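Local structure of outer membrane protein OMP121 (Bacteroides thetaiotaomicron, 5FQ8) at residues T142-A147 against V161-T166; I697-I702 against N727-I732. The protein probably imports nutrients or other ligands across the outer membrane as a TonB-dependent receptor that also binds metal ions. All coordinates share one frame; numbering follows the deposited sequence.

Contact 1 of 2, residues T142-A147 against V161-T166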
loop_
_atom_site.group_PDB
_atom_site.type_symbol
_atom_site.label_atom_id
_atom_site.label_comp_id
_atom_site.label_asym_id
_atom_site.label_seq_id
_atom_site.Cartn_x
_atom_site.Cartn_y
_atom_site.Cartn_z
ATOM N N THR B 142 -7.517 43.330 5.462
ATOM C CA THR B 142 -8.770 43.935 5.043
ATOM C C THR B 142 -9.661 42.877 4.417
ATOM O O THR B 142 -9.264 42.212 3.457
ATOM C CB THR B 142 -8.506 45.067 4.070
ATOM O OG1 THR B 142 -7.975 46.169 4.793
ATOM C CG2 THR B 142 -9.772 45.489 3.380
ATOM N N ILE B 143 -10.861 42.731 4.968
ATOM C CA ILE B 143 -11.814 41.693 4.598
ATOM C C ILE B 143 -12.880 42.329 3.727
ATOM O O ILE B 143 -13.639 43.178 4.196
ATOM C CB ILE B 143 -12.429 41.045 5.840
ATOM C CG1 ILE B 143 -11.371 40.241 6.566
ATOM C CG2 ILE B 143 -13.574 40.183 5.466
ATOM C CD1 ILE B 143 -11.885 39.508 7.717
ATOM N N LEU B 144 -12.943 41.942 2.465
ATOM C CA LEU B 144 -14.002 42.408 1.579
ATOM C C LEU B 144 -15.171 41.442 1.701
ATOM O O LEU B 144 -15.056 40.269 1.338
ATOM C CB LEU B 144 -13.503 42.490 0.140
ATOM C CG LEU B 144 -12.222 43.288 -0.023
ATOM C CD1 LEU B 144 -11.784 43.276 -1.453
ATOM C CD2 LEU B 144 -12.481 44.688 0.421
ATOM N N LYS B 145 -16.293 41.923 2.218
ATOM C CA LYS B 145 -17.380 41.003 2.512
ATOM C C LYS B 145 -18.326 40.817 1.335
ATOM O O LYS B 145 -18.935 39.751 1.193
ATOM C CB LYS B 145 -18.155 41.497 3.722
ATOM C CG LYS B 145 -17.293 41.811 4.915
ATOM C CD LYS B 145 -18.153 42.311 6.065
ATOM C CE LYS B 145 -17.340 42.791 7.252
ATOM N NZ LYS B 145 -16.534 43.962 6.885
ATOM N N GLY B 146 -18.458 41.827 0.489
ATOM C CA GLY B 146 -19.455 41.789 -0.544
ATOM C C GLY B 146 -18.932 41.187 -1.816
ATOM O O GLY B 146 -17.734 41.153 -2.064
ATOM N N ALA B 147 -19.853 40.700 -2.631
ATOM C CA ALA B 147 -19.501 39.935 -3.813
ATOM C C ALA B 147 -20.059 40.573 -5.072
ATOM O O ALA B 147 -20.451 39.871 -5.998
ATOM C CB ALA B 147 -19.993 38.499 -3.676
ATOM N N VAL B 161 -13.259 38.046 0.405
ATOM C CA VAL B 161 -11.818 38.136 0.229
ATOM C C VAL B 161 -11.181 38.574 1.533
ATOM O O VAL B 161 -11.681 39.484 2.197
ATOM C CB VAL B 161 -11.446 39.117 -0.898
ATOM C CG1 VAL B 161 -9.963 39.225 -0.983
ATOM C CG2 VAL B 161 -12.009 38.654 -2.210
ATOM N N VAL B 162 -10.088 37.934 1.902
ATOM C CA VAL B 162 -9.291 38.344 3.049
ATOM C C VAL B 162 -7.966 38.858 2.512
ATOM O O VAL B 162 -7.046 38.078 2.252
ATOM C CB VAL B 162 -9.067 37.206 4.043
ATOM C CG1 VAL B 162 -8.092 37.659 5.069
ATOM C CG2 VAL B 162 -10.357 36.808 4.686
ATOM N N MET B 163 -7.860 40.166 2.340
ATOM C CA MET B 163 -6.644 40.776 1.836
ATOM C C MET B 163 -5.688 41.014 2.989
ATOM O O MET B 163 -5.965 41.829 3.869
ATOM C CB MET B 163 -6.956 42.087 1.131
ATOM C CG MET B 163 -7.407 41.936 -0.281
ATOM S SD MET B 163 -8.100 43.467 -0.853
ATOM C CE MET B 163 -6.921 44.636 -0.188
ATOM N N ILE B 164 -4.582 40.335 2.977
ATOM C CA ILE B 164 -3.536 40.552 3.966
ATOM C C ILE B 164 -2.418 41.373 3.336
ATOM O O ILE B 164 -2.178 41.295 2.130
ATOM C CB ILE B 164 -3.038 39.204 4.518
ATOM C CG1 ILE B 164 -4.133 38.573 5.364
ATOM C CG2 ILE B 164 -1.792 39.363 5.354
ATOM C CD1 ILE B 164 -3.682 37.332 6.065
ATOM N N THR B 165 -1.782 42.232 4.135
ATOM C CA THR B 165 -0.640 43.016 3.674
ATOM C C THR B 165 0.485 42.893 4.684
ATOM O O THR B 165 0.298 43.183 5.867
ATOM C CB THR B 165 -1.003 44.483 3.460
ATOM O OG1 THR B 165 -2.027 44.591 2.470
ATOM C CG2 THR B 165 0.189 45.232 2.972
ATOM N N THR B 166 1.643 42.464 4.219
ATOM C CA THR B 166 2.758 42.137 5.088
ATOM C C THR B 166 3.673 43.342 5.290
ATOM O O THR B 166 3.670 44.295 4.511
ATOM C CB THR B 166 3.520 40.962 4.488
ATOM O OG1 THR B 166 3.712 41.197 3.091
ATOM C CG2 THR B 166 2.720 39.702 4.630
#
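Two neighbouring strands of the plug domain of this TonB-dependent receptor, 138-144 and 161-166, meet here as an antiparallel pair. Their axes run at 159° to each other. T142, L144, V161 and M163 point to one face of the sheet; I143 and V162 point to the other. On the first face L144 touches two residues of the other strand. Its CB sits 4.1 Å from V161 CB, directly across the pair. Its CG stands anti to the carbonyl carbon, and one branch then reaches diagonally along the sheet, so that L144 CD1 comes to 3.7 Å from M163 SD. The two chains cross obliquely. M163 CG also stands anti to its carbonyl carbon (chi1 -82°), which starts the chain that carries SD to L144. On the second face I143 and V162 lie side by side and point the same way, with I143 CG1 and V162 CG2 4.0 Å apart. V162 CG2 is the methyl beside its own backbone N; V162 CG1 is anti to that N.

Four backbone hydrogen bonds set this register. T142 N to M163 O is 2.7 Å long and nearly straight. In the return bond M163 N lies 27° above the carbonyl plane of T142 O. L144 and V161 form the second hydrogen-bonded pair. Strand 44-48 flanks 138-144 on its other edge, and T45 OG1 accepts a hydrogen bond from K145 NZ. Past the strand, K145 O bonds R670 and A147 N bonds E647, both on strands of the barrel wall. Between the two hydrogen-bonded pairs, I143 CA makes a CA-H...O contact with V161 O at 3.3 Å.

Contact 2 of 2, residues I697-I702 against N727-I732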
loop_
_atom_site.group_PDB
_atom_site.type_symbol
_atom_site.label_atom_id
_atom_site.label_comp_id
_atom_site.label_asym_id
_atom_site.label_seq_id
_atom_site.Cartn_x
_atom_site.Cartn_y
_atom_site.Cartn_z
ATOM N N ILE B 697 -29.351 29.851 -3.610
ATOM C CA ILE B 697 -29.111 29.855 -2.180
ATOM C C ILE B 697 -29.000 31.307 -1.747
ATOM O O ILE B 697 -28.103 32.028 -2.193
ATOM C CB ILE B 697 -27.845 29.069 -1.824
ATOM C CG1 ILE B 697 -27.880 27.711 -2.491
ATOM C CG2 ILE B 697 -27.737 28.897 -0.325
ATOM C CD1 ILE B 697 -28.632 26.733 -1.705
ATOM N N ARG B 698 -29.920 31.743 -0.903
ATOM C CA ARG B 698 -30.043 33.145 -0.552
ATOM C C ARG B 698 -29.494 33.393 0.841
ATOM O O ARG B 698 -29.762 32.625 1.769
ATOM C CB ARG B 698 -31.498 33.596 -0.633
ATOM C CG ARG B 698 -31.678 35.079 -0.529
ATOM C CD ARG B 698 -33.105 35.453 -0.737
ATOM N NE ARG B 698 -33.916 34.995 0.373
ATOM C CZ ARG B 698 -35.239 35.000 0.371
ATOM N NH1 ARG B 698 -35.898 35.432 -0.690
ATOM N NH2 ARG B 698 -35.896 34.573 1.432
ATOM N N ASN B 699 -28.703 34.455 0.969
ATOM C CA ASN B 699 -28.232 34.950 2.258
ATOM C C ASN B 699 -28.556 36.437 2.336
ATOM O O ASN B 699 -28.060 37.228 1.534
ATOM C CB ASN B 699 -26.735 34.704 2.441
ATOM C CG ASN B 699 -26.418 33.254 2.699
ATOM O OD1 ASN B 699 -26.555 32.761 3.813
ATOM N ND2 ASN B 699 -25.987 32.560 1.663
ATOM N N ARG B 700 -29.410 36.803 3.284
ATOM C CA ARG B 700 -29.787 38.181 3.567
ATOM C C ARG B 700 -29.510 38.472 5.029
ATOM O O ARG B 700 -29.641 37.590 5.881
ATOM C CB ARG B 700 -31.276 38.450 3.324
ATOM C CG ARG B 700 -31.751 38.444 1.899
ATOM C CD ARG B 700 -33.181 39.006 1.792
ATOM N NE ARG B 700 -34.057 38.610 2.893
ATOM C CZ ARG B 700 -35.384 38.677 2.844
ATOM N NH1 ARG B 700 -35.984 39.105 1.743
ATOM N NH2 ARG B 700 -36.110 38.304 3.890
ATOM N N GLY B 701 -29.168 39.717 5.328
ATOM C CA GLY B 701 -28.991 40.079 6.717
ATOM C C GLY B 701 -28.525 41.492 6.951
ATOM O O GLY B 701 -28.614 42.357 6.083
ATOM N N ILE B 702 -28.031 41.700 8.164
ATOM C CA ILE B 702 -27.626 43.007 8.663
ATOM C C ILE B 702 -26.253 42.865 9.294
ATOM O O ILE B 702 -26.026 41.949 10.087
ATOM C CB ILE B 702 -28.619 43.560 9.703
ATOM C CG1 ILE B 702 -30.048 43.467 9.207
ATOM C CG2 ILE B 702 -28.317 44.993 10.003
ATOM C CD1 ILE B 702 -31.049 43.842 10.264
ATOM N N ASN B 727 -28.037 36.973 9.910
ATOM C CA ASN B 727 -28.130 36.475 8.544
ATOM C C ASN B 727 -29.349 35.587 8.389
ATOM O O ASN B 727 -29.630 34.750 9.247
ATOM C CB ASN B 727 -26.877 35.700 8.141
ATOM C CG ASN B 727 -26.896 35.286 6.677
ATOM O OD1 ASN B 727 -26.793 36.122 5.787
ATOM N ND2 ASN B 727 -27.023 33.988 6.426
ATOM N N TRP B 728 -30.056 35.770 7.284
ATOM C CA TRP B 728 -31.187 34.925 6.923
ATOM C C TRP B 728 -30.765 34.012 5.774
ATOM O O TRP B 728 -30.474 34.483 4.671
ATOM C CB TRP B 728 -32.400 35.767 6.537
ATOM C CG TRP B 728 -33.234 36.264 7.686
ATOM C CD1 TRP B 728 -34.290 35.635 8.274
ATOM C CD2 TRP B 728 -33.098 37.519 8.354
ATOM N NE1 TRP B 728 -34.815 36.419 9.273
ATOM C CE2 TRP B 728 -34.096 37.580 9.340
ATOM C CE3 TRP B 728 -32.221 38.596 8.219
ATOM C CZ2 TRP B 728 -34.232 38.664 10.183
ATOM C CZ3 TRP B 728 -32.363 39.670 9.053
ATOM C CH2 TRP B 728 -33.355 39.698 10.024
ATOM N N SER B 729 -30.742 32.710 6.035
ATOM C CA SER B 729 -30.331 31.704 5.064
ATOM C C SER B 729 -31.546 31.021 4.477
ATOM O O SER B 729 -32.450 30.622 5.208
ATOM C CB SER B 729 -29.443 30.652 5.727
ATOM O OG SER B 729 -28.991 29.712 4.788
ATOM N N LYS B 730 -31.568 30.865 3.161
ATOM C CA LYS B 730 -32.668 30.114 2.561
ATOM C C LYS B 730 -32.254 29.584 1.201
ATOM O O LYS B 730 -32.105 30.364 0.260
ATOM C CB LYS B 730 -33.908 30.982 2.442
ATOM C CG LYS B 730 -35.141 30.252 1.941
ATOM C CD LYS B 730 -36.269 31.230 1.647
ATOM C CE LYS B 730 -37.633 30.594 1.808
ATOM N NZ LYS B 730 -38.698 31.382 1.174
ATOM N N VAL B 731 -32.078 28.266 1.105
ATOM C CA VAL B 731 -32.162 27.598 -0.182
ATOM C C VAL B 731 -33.489 27.958 -0.798
ATOM O O VAL B 731 -34.515 27.891 -0.124
ATOM C CB VAL B 731 -32.031 26.080 -0.000
ATOM C CG1 VAL B 731 -31.934 25.387 -1.344
ATOM C CG2 VAL B 731 -30.849 25.746 0.860
ATOM N N ILE B 732 -33.496 28.376 -2.054
ATOM C CA ILE B 732 -34.742 28.809 -2.677
ATOM C C ILE B 732 -35.395 27.684 -3.463
ATOM O O ILE B 732 -36.590 27.438 -3.329
ATOM C CB ILE B 732 -34.515 30.062 -3.547
ATOM C CG1 ILE B 732 -34.509 31.300 -2.658
ATOM C CG2 ILE B 732 -35.609 30.191 -4.569
ATOM C CD1 ILE B 732 -34.651 32.588 -3.420
HETATM O O HOH W 1 -33.053 34.360 2.524
HETATM O O HOH W 2 -26.475 30.060 4.608
#
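N727 ND2 donates to N699 OD1 over 2.9 Å, on a lone pair of that oxygen. The two amides are nearly coplanar, 24° apart. Water 2 donates to N699 OD1 at 2.8 Å and is also bonded to S729 OG, so two donors grip this oxygen. The other ends of both amides are held too: N727 OD1 by Y668 OH on strand 661-680, which lies beyond 697-712, and N699 ND2 by the carbonyl of V91 in the plug. An alanine at N727 would lose the bonds to N699 and Y668, and would probably leave the N699 amide less firmly fixed in its rotation.

The backbones add two reciprocal pairs of hydrogen bonds, R698 with K730 and R700 with W728. Strands 697-712 and 716-731 form a beta hairpin in the barrel wall. N699 and N727 lie on its plug-facing side; R698, R700, W728 and K730 lie on the other.

On that other side R698 and K730 run alongside each other. R698 bends at chi3 (69°), and its NH2 lies 3.4 Å from K730 CD. The same NH2 is 4.3 Å from K730 NZ, so the like charges probably repel. Water 1 accepts from R698 NE. R700 NE lies above one face of the R698 guanidinium, toward the rim. W728 turns a ring edge to the neighbouring strand: G701 CA lies in the ring plane, 3.9 Å from W728 CE3. G701 also lets the backbones close in, with G701 CA 4.1 Å from N727 CA. Back on the plug side, I697 CD1 meets both V731 methyls, CG2 at 3.5 Å and CG1 at 3.6 Å.

Overall arrangement
Contact 1 closes before contact 2 opens along the chain. Their centres are 21 Å apart, and their nearest atoms about 9 Å, so they do not touch. Contact 1 belongs to the four-stranded mixed sheet of the plug, and contact 2 to a hairpin of the barrel wall. They share no strand. Strand 661-680 links them: R670 bonds N699 through its backbone and K145 O through its side chain. The plug is thus tied to the wall at this level, consistent with the plugged barrel of TonB-dependent receptors, in which the plug closes the channel.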